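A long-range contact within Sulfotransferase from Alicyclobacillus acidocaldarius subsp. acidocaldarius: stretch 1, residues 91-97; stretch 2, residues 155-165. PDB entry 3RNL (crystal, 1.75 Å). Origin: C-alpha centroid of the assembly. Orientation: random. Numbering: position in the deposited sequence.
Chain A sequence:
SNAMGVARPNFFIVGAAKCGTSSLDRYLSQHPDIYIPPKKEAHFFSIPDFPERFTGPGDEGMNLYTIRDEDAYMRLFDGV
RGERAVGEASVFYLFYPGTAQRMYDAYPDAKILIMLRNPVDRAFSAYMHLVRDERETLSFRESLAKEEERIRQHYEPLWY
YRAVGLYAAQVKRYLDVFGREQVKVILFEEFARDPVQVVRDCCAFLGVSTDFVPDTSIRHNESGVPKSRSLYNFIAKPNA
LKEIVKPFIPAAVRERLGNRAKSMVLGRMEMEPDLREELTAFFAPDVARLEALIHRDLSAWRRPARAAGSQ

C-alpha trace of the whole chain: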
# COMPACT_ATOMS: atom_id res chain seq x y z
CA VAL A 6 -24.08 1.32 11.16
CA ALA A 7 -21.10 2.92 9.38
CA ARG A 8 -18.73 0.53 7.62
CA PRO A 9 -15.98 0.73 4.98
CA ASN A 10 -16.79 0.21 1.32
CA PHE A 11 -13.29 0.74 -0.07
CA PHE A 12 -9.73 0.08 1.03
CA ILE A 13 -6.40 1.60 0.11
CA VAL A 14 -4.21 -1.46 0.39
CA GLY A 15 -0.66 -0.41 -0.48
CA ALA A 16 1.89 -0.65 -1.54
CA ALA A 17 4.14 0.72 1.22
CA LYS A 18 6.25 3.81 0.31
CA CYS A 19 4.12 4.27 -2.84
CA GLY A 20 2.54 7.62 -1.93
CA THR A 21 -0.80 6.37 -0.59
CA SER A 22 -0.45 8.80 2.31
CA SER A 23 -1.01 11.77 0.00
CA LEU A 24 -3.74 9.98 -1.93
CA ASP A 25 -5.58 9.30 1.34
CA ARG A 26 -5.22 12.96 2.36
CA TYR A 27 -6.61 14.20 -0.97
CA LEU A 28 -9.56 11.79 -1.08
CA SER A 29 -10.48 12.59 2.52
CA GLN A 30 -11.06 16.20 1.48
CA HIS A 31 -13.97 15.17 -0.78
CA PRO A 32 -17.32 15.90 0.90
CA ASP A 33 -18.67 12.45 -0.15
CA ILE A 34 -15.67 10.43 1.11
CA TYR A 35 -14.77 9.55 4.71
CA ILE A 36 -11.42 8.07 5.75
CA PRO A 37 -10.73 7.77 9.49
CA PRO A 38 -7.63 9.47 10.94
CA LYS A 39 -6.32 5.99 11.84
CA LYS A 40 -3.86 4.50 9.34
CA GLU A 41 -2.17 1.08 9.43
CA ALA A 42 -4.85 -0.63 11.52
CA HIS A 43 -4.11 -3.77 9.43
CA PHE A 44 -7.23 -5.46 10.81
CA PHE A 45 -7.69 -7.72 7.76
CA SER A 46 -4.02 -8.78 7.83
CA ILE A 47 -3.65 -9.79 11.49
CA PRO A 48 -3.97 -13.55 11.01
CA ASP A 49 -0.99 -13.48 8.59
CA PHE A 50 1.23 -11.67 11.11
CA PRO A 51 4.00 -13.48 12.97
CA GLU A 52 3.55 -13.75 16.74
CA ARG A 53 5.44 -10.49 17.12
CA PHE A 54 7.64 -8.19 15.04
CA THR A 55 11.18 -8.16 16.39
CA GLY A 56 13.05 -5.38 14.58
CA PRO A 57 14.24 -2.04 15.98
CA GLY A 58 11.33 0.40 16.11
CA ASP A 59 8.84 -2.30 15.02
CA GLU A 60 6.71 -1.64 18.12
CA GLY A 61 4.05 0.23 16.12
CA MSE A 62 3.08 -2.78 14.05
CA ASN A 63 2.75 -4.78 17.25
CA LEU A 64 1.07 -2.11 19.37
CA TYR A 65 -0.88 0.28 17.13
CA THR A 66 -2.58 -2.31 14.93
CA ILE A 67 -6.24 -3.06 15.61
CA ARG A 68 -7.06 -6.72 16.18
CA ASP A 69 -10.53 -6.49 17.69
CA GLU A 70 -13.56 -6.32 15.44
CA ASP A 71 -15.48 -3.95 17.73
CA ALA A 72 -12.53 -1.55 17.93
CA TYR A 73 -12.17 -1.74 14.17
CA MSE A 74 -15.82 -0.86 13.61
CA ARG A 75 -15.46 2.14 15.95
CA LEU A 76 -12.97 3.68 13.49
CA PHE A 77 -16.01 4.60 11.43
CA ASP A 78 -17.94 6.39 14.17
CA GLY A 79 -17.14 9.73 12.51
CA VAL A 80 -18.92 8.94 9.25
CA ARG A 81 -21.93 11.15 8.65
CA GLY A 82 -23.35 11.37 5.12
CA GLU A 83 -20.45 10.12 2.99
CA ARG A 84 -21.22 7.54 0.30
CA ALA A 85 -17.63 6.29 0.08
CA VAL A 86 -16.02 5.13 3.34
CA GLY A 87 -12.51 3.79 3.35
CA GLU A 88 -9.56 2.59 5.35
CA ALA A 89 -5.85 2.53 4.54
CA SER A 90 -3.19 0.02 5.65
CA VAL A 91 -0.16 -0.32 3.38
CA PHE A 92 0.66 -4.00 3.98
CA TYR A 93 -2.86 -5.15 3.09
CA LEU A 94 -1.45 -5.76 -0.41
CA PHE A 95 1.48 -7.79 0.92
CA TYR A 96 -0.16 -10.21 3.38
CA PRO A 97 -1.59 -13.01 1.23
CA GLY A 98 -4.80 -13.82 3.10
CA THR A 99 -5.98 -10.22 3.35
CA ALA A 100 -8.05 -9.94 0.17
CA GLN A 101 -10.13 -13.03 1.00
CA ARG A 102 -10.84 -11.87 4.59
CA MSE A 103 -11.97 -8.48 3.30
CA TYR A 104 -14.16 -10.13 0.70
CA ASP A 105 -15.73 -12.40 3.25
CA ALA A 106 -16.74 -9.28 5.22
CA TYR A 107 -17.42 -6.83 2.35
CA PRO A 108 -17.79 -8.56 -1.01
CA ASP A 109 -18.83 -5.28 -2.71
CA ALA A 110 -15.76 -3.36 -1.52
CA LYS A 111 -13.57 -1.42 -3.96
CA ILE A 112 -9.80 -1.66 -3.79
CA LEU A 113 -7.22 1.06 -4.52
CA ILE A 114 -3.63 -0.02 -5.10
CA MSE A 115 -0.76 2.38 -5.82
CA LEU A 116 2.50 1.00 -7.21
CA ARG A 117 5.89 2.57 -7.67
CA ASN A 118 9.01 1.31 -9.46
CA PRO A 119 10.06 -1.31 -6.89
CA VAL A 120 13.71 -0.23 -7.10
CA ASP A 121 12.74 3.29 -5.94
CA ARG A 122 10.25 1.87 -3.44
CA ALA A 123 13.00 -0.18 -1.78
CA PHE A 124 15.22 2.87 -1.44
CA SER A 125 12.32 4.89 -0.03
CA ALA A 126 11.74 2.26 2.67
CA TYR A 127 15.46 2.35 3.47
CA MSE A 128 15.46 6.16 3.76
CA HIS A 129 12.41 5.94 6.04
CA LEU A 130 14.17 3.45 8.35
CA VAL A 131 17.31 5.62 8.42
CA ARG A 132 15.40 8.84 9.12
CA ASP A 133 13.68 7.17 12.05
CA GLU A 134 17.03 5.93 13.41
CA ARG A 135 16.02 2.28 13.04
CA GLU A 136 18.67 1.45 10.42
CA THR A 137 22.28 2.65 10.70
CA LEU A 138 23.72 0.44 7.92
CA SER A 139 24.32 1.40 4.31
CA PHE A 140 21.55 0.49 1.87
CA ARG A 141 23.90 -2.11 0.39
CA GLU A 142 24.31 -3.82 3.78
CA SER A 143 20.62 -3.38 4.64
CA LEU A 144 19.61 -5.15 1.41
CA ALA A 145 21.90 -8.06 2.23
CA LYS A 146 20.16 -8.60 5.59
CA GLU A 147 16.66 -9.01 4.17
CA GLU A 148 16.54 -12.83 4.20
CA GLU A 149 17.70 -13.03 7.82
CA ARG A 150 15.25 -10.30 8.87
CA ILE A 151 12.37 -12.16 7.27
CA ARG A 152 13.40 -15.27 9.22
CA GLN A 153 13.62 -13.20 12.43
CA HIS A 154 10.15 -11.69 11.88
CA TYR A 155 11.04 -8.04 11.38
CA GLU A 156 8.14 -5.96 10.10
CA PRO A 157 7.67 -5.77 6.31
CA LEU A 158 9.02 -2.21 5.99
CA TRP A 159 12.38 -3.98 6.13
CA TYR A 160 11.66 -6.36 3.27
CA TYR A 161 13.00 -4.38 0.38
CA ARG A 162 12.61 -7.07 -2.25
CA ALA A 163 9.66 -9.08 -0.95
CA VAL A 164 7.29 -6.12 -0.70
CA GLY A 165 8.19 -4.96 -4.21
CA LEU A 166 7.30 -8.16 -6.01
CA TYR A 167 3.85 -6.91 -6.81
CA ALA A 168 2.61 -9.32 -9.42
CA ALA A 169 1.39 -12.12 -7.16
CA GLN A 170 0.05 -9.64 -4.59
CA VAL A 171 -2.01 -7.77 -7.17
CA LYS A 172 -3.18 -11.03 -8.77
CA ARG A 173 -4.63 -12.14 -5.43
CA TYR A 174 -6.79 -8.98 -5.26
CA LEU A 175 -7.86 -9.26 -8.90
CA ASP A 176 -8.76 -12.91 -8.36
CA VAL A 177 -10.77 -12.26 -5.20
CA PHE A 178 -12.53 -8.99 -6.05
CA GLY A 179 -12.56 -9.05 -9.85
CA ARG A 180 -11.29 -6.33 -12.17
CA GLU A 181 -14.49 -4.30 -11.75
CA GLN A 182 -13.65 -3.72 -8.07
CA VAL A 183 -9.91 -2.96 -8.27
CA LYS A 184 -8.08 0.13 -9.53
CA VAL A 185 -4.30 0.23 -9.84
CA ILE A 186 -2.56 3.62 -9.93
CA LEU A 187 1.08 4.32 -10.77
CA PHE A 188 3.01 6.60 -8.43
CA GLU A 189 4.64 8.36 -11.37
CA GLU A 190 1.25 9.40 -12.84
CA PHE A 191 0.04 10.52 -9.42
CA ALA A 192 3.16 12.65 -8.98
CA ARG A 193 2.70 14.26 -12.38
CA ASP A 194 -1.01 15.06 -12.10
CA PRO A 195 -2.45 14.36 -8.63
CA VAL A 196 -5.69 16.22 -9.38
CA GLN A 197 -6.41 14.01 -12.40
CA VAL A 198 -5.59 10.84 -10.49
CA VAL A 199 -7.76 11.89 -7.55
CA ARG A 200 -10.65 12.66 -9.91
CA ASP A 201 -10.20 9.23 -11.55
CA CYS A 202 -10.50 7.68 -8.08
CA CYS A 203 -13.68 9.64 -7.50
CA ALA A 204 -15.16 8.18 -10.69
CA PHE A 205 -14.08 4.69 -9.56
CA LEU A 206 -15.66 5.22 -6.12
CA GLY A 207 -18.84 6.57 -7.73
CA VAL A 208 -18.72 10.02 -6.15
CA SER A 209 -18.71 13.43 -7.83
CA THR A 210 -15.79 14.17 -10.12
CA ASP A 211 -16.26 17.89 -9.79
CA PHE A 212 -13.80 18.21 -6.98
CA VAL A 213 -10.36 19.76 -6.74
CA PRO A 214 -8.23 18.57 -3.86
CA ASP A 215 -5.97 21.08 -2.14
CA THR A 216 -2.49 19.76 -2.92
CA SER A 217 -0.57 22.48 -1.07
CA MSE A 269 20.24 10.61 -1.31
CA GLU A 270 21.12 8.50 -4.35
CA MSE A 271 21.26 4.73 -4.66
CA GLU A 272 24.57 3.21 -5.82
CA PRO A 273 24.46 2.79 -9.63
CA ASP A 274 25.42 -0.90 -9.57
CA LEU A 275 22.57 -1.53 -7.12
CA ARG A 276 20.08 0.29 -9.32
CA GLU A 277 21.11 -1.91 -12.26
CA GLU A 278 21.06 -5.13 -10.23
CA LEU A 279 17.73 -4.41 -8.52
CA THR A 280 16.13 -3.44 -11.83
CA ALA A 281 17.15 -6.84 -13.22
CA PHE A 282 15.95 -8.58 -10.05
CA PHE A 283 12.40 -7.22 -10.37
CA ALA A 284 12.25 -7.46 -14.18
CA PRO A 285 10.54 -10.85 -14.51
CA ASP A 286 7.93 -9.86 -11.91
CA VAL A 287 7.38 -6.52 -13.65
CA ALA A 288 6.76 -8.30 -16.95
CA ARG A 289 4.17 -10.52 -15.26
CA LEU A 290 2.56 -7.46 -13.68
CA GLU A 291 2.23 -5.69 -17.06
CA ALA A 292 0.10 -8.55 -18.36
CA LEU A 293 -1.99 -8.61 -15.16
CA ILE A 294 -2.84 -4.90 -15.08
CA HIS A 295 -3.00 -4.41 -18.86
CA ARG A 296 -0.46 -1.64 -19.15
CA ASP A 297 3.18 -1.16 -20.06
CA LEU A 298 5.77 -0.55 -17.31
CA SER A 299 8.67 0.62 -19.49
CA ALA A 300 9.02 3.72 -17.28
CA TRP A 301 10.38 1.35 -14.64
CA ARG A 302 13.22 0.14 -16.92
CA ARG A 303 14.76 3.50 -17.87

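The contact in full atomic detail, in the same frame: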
# COMPACT_ATOMS: atom_id res chain seq x y z
N VAL A 91 -1.01 -0.10 4.54
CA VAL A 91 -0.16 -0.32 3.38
C VAL A 91 0.34 -1.75 3.17
O VAL A 91 0.81 -2.07 2.08
CB VAL A 91 1.03 0.65 3.35
CG1 VAL A 91 0.52 2.08 3.26
CG2 VAL A 91 1.91 0.43 4.56
N PHE A 92 0.28 -2.61 4.19
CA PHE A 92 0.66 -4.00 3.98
C PHE A 92 -0.53 -4.93 3.69
O PHE A 92 -0.38 -6.14 3.61
CB PHE A 92 1.58 -4.52 5.09
CG PHE A 92 2.87 -3.74 5.18
CD1 PHE A 92 3.81 -3.82 4.16
CD2 PHE A 92 3.14 -2.93 6.27
CE1 PHE A 92 5.01 -3.09 4.23
CE2 PHE A 92 4.33 -2.21 6.34
CZ PHE A 92 5.27 -2.29 5.32
N TYR A 93 -1.72 -4.36 3.56
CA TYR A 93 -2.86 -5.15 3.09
C TYR A 93 -2.53 -5.85 1.76
O TYR A 93 -2.95 -6.98 1.53
CB TYR A 93 -4.07 -4.23 2.90
CG TYR A 93 -4.90 -3.95 4.14
CD1 TYR A 93 -4.82 -4.76 5.26
CD2 TYR A 93 -5.81 -2.90 4.15
CE1 TYR A 93 -5.62 -4.52 6.38
CE2 TYR A 93 -6.61 -2.65 5.26
CZ TYR A 93 -6.51 -3.47 6.36
OH TYR A 93 -7.30 -3.23 7.45
N LEU A 94 -1.78 -5.18 0.89
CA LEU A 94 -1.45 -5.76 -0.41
C LEU A 94 -0.50 -6.95 -0.24
O LEU A 94 -0.59 -7.98 -0.93
CB LEU A 94 -0.79 -4.68 -1.28
CG LEU A 94 -0.38 -5.16 -2.68
CD1 LEU A 94 -1.61 -5.63 -3.51
CD2 LEU A 94 0.38 -4.06 -3.43
N PHE A 95 0.40 -6.83 0.73
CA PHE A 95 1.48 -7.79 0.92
C PHE A 95 1.04 -9.09 1.59
O PHE A 95 1.46 -10.18 1.18
CB PHE A 95 2.60 -7.13 1.74
CG PHE A 95 3.71 -8.09 2.12
CD1 PHE A 95 4.64 -8.49 1.17
CD2 PHE A 95 3.83 -8.57 3.41
CE1 PHE A 95 5.68 -9.36 1.51
CE2 PHE A 95 4.86 -9.45 3.76
CZ PHE A 95 5.78 -9.84 2.80
N TYR A 96 0.20 -9.00 2.62
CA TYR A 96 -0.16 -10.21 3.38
C TYR A 96 -1.21 -11.00 2.60
O TYR A 96 -2.26 -10.47 2.23
CB TYR A 96 -0.66 -9.84 4.78
CG TYR A 96 0.50 -9.49 5.69
CD1 TYR A 96 1.42 -10.47 6.07
CD2 TYR A 96 0.70 -8.19 6.14
CE1 TYR A 96 2.50 -10.16 6.89
CE2 TYR A 96 1.77 -7.88 6.97
CZ TYR A 96 2.66 -8.86 7.34
OH TYR A 96 3.74 -8.56 8.16
N PRO A 97 -0.90 -12.27 2.30
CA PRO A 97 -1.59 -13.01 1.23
C PRO A 97 -3.03 -13.42 1.52
O PRO A 97 -3.74 -13.73 0.57
CB PRO A 97 -0.69 -14.24 1.01
CG PRO A 97 -0.09 -14.46 2.36
CD PRO A 97 0.16 -13.08 2.92
N TYR A 155 11.11 -9.49 11.43
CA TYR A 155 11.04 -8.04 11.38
C TYR A 155 9.76 -7.65 10.66
O TYR A 155 9.18 -8.45 9.93
CB TYR A 155 12.22 -7.48 10.58
CG TYR A 155 13.52 -7.31 11.34
CD1 TYR A 155 14.32 -6.19 11.13
CD2 TYR A 155 13.94 -8.27 12.26
CE1 TYR A 155 15.52 -6.04 11.80
CE2 TYR A 155 15.14 -8.11 12.95
CZ TYR A 155 15.92 -6.99 12.71
OH TYR A 155 17.12 -6.82 13.38
N GLU A 156 9.31 -6.42 10.86
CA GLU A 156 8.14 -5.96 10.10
C GLU A 156 8.47 -5.75 8.61
O GLU A 156 9.64 -5.64 8.23
CB GLU A 156 7.55 -4.70 10.73
CG GLU A 156 8.36 -3.46 10.47
CD GLU A 156 7.47 -2.30 10.06
OE1 GLU A 156 7.52 -1.25 10.75
OE2 GLU A 156 6.71 -2.44 9.07
N PRO A 157 7.43 -5.76 7.76
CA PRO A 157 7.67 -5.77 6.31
C PRO A 157 8.29 -4.50 5.74
O PRO A 157 8.73 -4.54 4.60
CB PRO A 157 6.28 -6.04 5.69
CG PRO A 157 5.40 -6.41 6.82
CD PRO A 157 6.01 -5.91 8.10
N LEU A 158 8.31 -3.40 6.49
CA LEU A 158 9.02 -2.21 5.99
C LEU A 158 10.46 -2.57 5.64
O LEU A 158 11.07 -1.99 4.74
CB LEU A 158 8.98 -1.06 7.00
CG LEU A 158 9.55 0.29 6.53
CD1 LEU A 158 8.91 0.75 5.21
CD2 LEU A 158 9.35 1.35 7.61
N TRP A 159 11.01 -3.54 6.37
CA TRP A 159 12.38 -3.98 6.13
C TRP A 159 12.51 -4.89 4.90
O TRP A 159 13.64 -5.19 4.50
CB TRP A 159 12.93 -4.75 7.33
CG TRP A 159 12.96 -4.01 8.64
CD1 TRP A 159 11.96 -3.96 9.59
CD2 TRP A 159 14.07 -3.28 9.19
NE1 TRP A 159 12.38 -3.23 10.68
CE2 TRP A 159 13.66 -2.80 10.46
CE3 TRP A 159 15.36 -2.99 8.73
CZ2 TRP A 159 14.51 -2.03 11.27
CZ3 TRP A 159 16.20 -2.23 9.55
CH2 TRP A 159 15.77 -1.76 10.80
N TYR A 160 11.41 -5.34 4.28
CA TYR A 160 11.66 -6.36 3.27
C TYR A 160 11.66 -5.61 1.95
O TYR A 160 10.65 -5.55 1.23
CB TYR A 160 10.46 -7.33 3.22
CG TYR A 160 10.07 -8.06 4.50
CD1 TYR A 160 10.85 -8.01 5.65
CD2 TYR A 160 8.90 -8.81 4.54
CE1 TYR A 160 10.46 -8.70 6.82
CE2 TYR A 160 8.50 -9.48 5.68
CZ TYR A 160 9.27 -9.42 6.82
OH TYR A 160 8.83 -10.10 7.94
N TYR A 161 12.86 -5.28 1.50
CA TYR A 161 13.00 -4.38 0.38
C TYR A 161 12.52 -5.06 -0.88
O TYR A 161 11.78 -4.48 -1.67
CB TYR A 161 14.47 -4.00 0.21
CG TYR A 161 14.98 -3.21 1.38
CD1 TYR A 161 14.41 -1.99 1.73
CD2 TYR A 161 16.06 -3.67 2.13
CE1 TYR A 161 14.88 -1.27 2.81
CE2 TYR A 161 16.53 -2.95 3.21
CZ TYR A 161 15.95 -1.75 3.54
OH TYR A 161 16.44 -1.04 4.62
N ARG A 162 12.98 -6.29 -1.06
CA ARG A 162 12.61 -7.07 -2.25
C ARG A 162 11.21 -7.67 -2.14
O ARG A 162 10.42 -7.55 -3.08
CB ARG A 162 13.64 -8.19 -2.50
CG ARG A 162 14.99 -7.71 -3.05
CD ARG A 162 16.02 -8.87 -3.06
NE ARG A 162 17.03 -8.70 -4.11
CZ ARG A 162 18.23 -8.16 -3.91
NH1 ARG A 162 18.58 -7.73 -2.71
NH2 ARG A 162 19.09 -8.06 -4.92
N ALA A 163 10.89 -8.30 -1.01
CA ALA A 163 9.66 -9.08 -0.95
C ALA A 163 8.43 -8.20 -1.18
O ALA A 163 7.48 -8.59 -1.87
CB ALA A 163 9.54 -9.82 0.38
N VAL A 164 8.45 -7.01 -0.61
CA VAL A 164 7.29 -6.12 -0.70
C VAL A 164 7.12 -5.54 -2.11
O VAL A 164 6.02 -5.17 -2.52
CB VAL A 164 7.37 -5.02 0.40
CG1 VAL A 164 6.40 -3.88 0.13
CG2 VAL A 164 7.11 -5.66 1.77
N GLY A 165 8.22 -5.48 -2.85
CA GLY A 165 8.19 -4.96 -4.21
C GLY A 165 7.85 -6.00 -5.27
O GLY A 165 7.73 -5.63 -6.45
O HOH W 1 5.75 -10.37 8.16

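No direct hydrogen bond joins the two stretches, although two tyrosines and a glutamate take part in the contact; the polar link is instead a single water, 2.7 Å from Tyr96 OH and 3.1 Å from Tyr160 OH. Everything else is packing, centred on two phenylalanines that bring most of the surface that stretch 1 contributes to the 373 Å² buried between the stretches.

Phe92 and Phe95 both point their CA-to-CB bonds toward stretch 2, but with different rotamers, m for Phe92 and t for Phe95. Each ring receives an aliphatic group over one face. Pro157 CB lies 3.8 Å from the centroid of the Phe92 ring, 22° off its normal, and Val164 CG2 lies 4.1 Å from that of Phe95, 24° off; both are CH-pi contacts. The same two atoms also touch the other ring, with Phe95 CE2 4.2 Å from Pro157 CB and Phe92 CE1 4.1 Å from Val164 CG2, so that proline and valine tie the phenylalanines into one apolar cluster.

Pro157 begins a 3-10 segment, and its compact ring suits a crowded site: Tyr96 OH approaches Pro157 CG to 3.0 Å, a tight contact. Phe92 CZ reaches the backbone here, 3.4 Å from Leu158 N. The apolar ring does not leave this amide unpaired, because Leu158 N donates to Glu156 OE2 at 3.2 Å within its own stretch.

Around Phe95, Phe95 CE1 packs 4.0 Å from Ala163 CB, the methyl adding to the apolar surroundings of the ring, while Ala163 O sits near the ring plane. Phe95 CZ meets the edge of the Tyr160 ring, 3.7 Å from Tyr160 CD2. Tyr160 thus serves twice, its ring carbons packing against Phe95 and its hydroxyl bonding the bridging water.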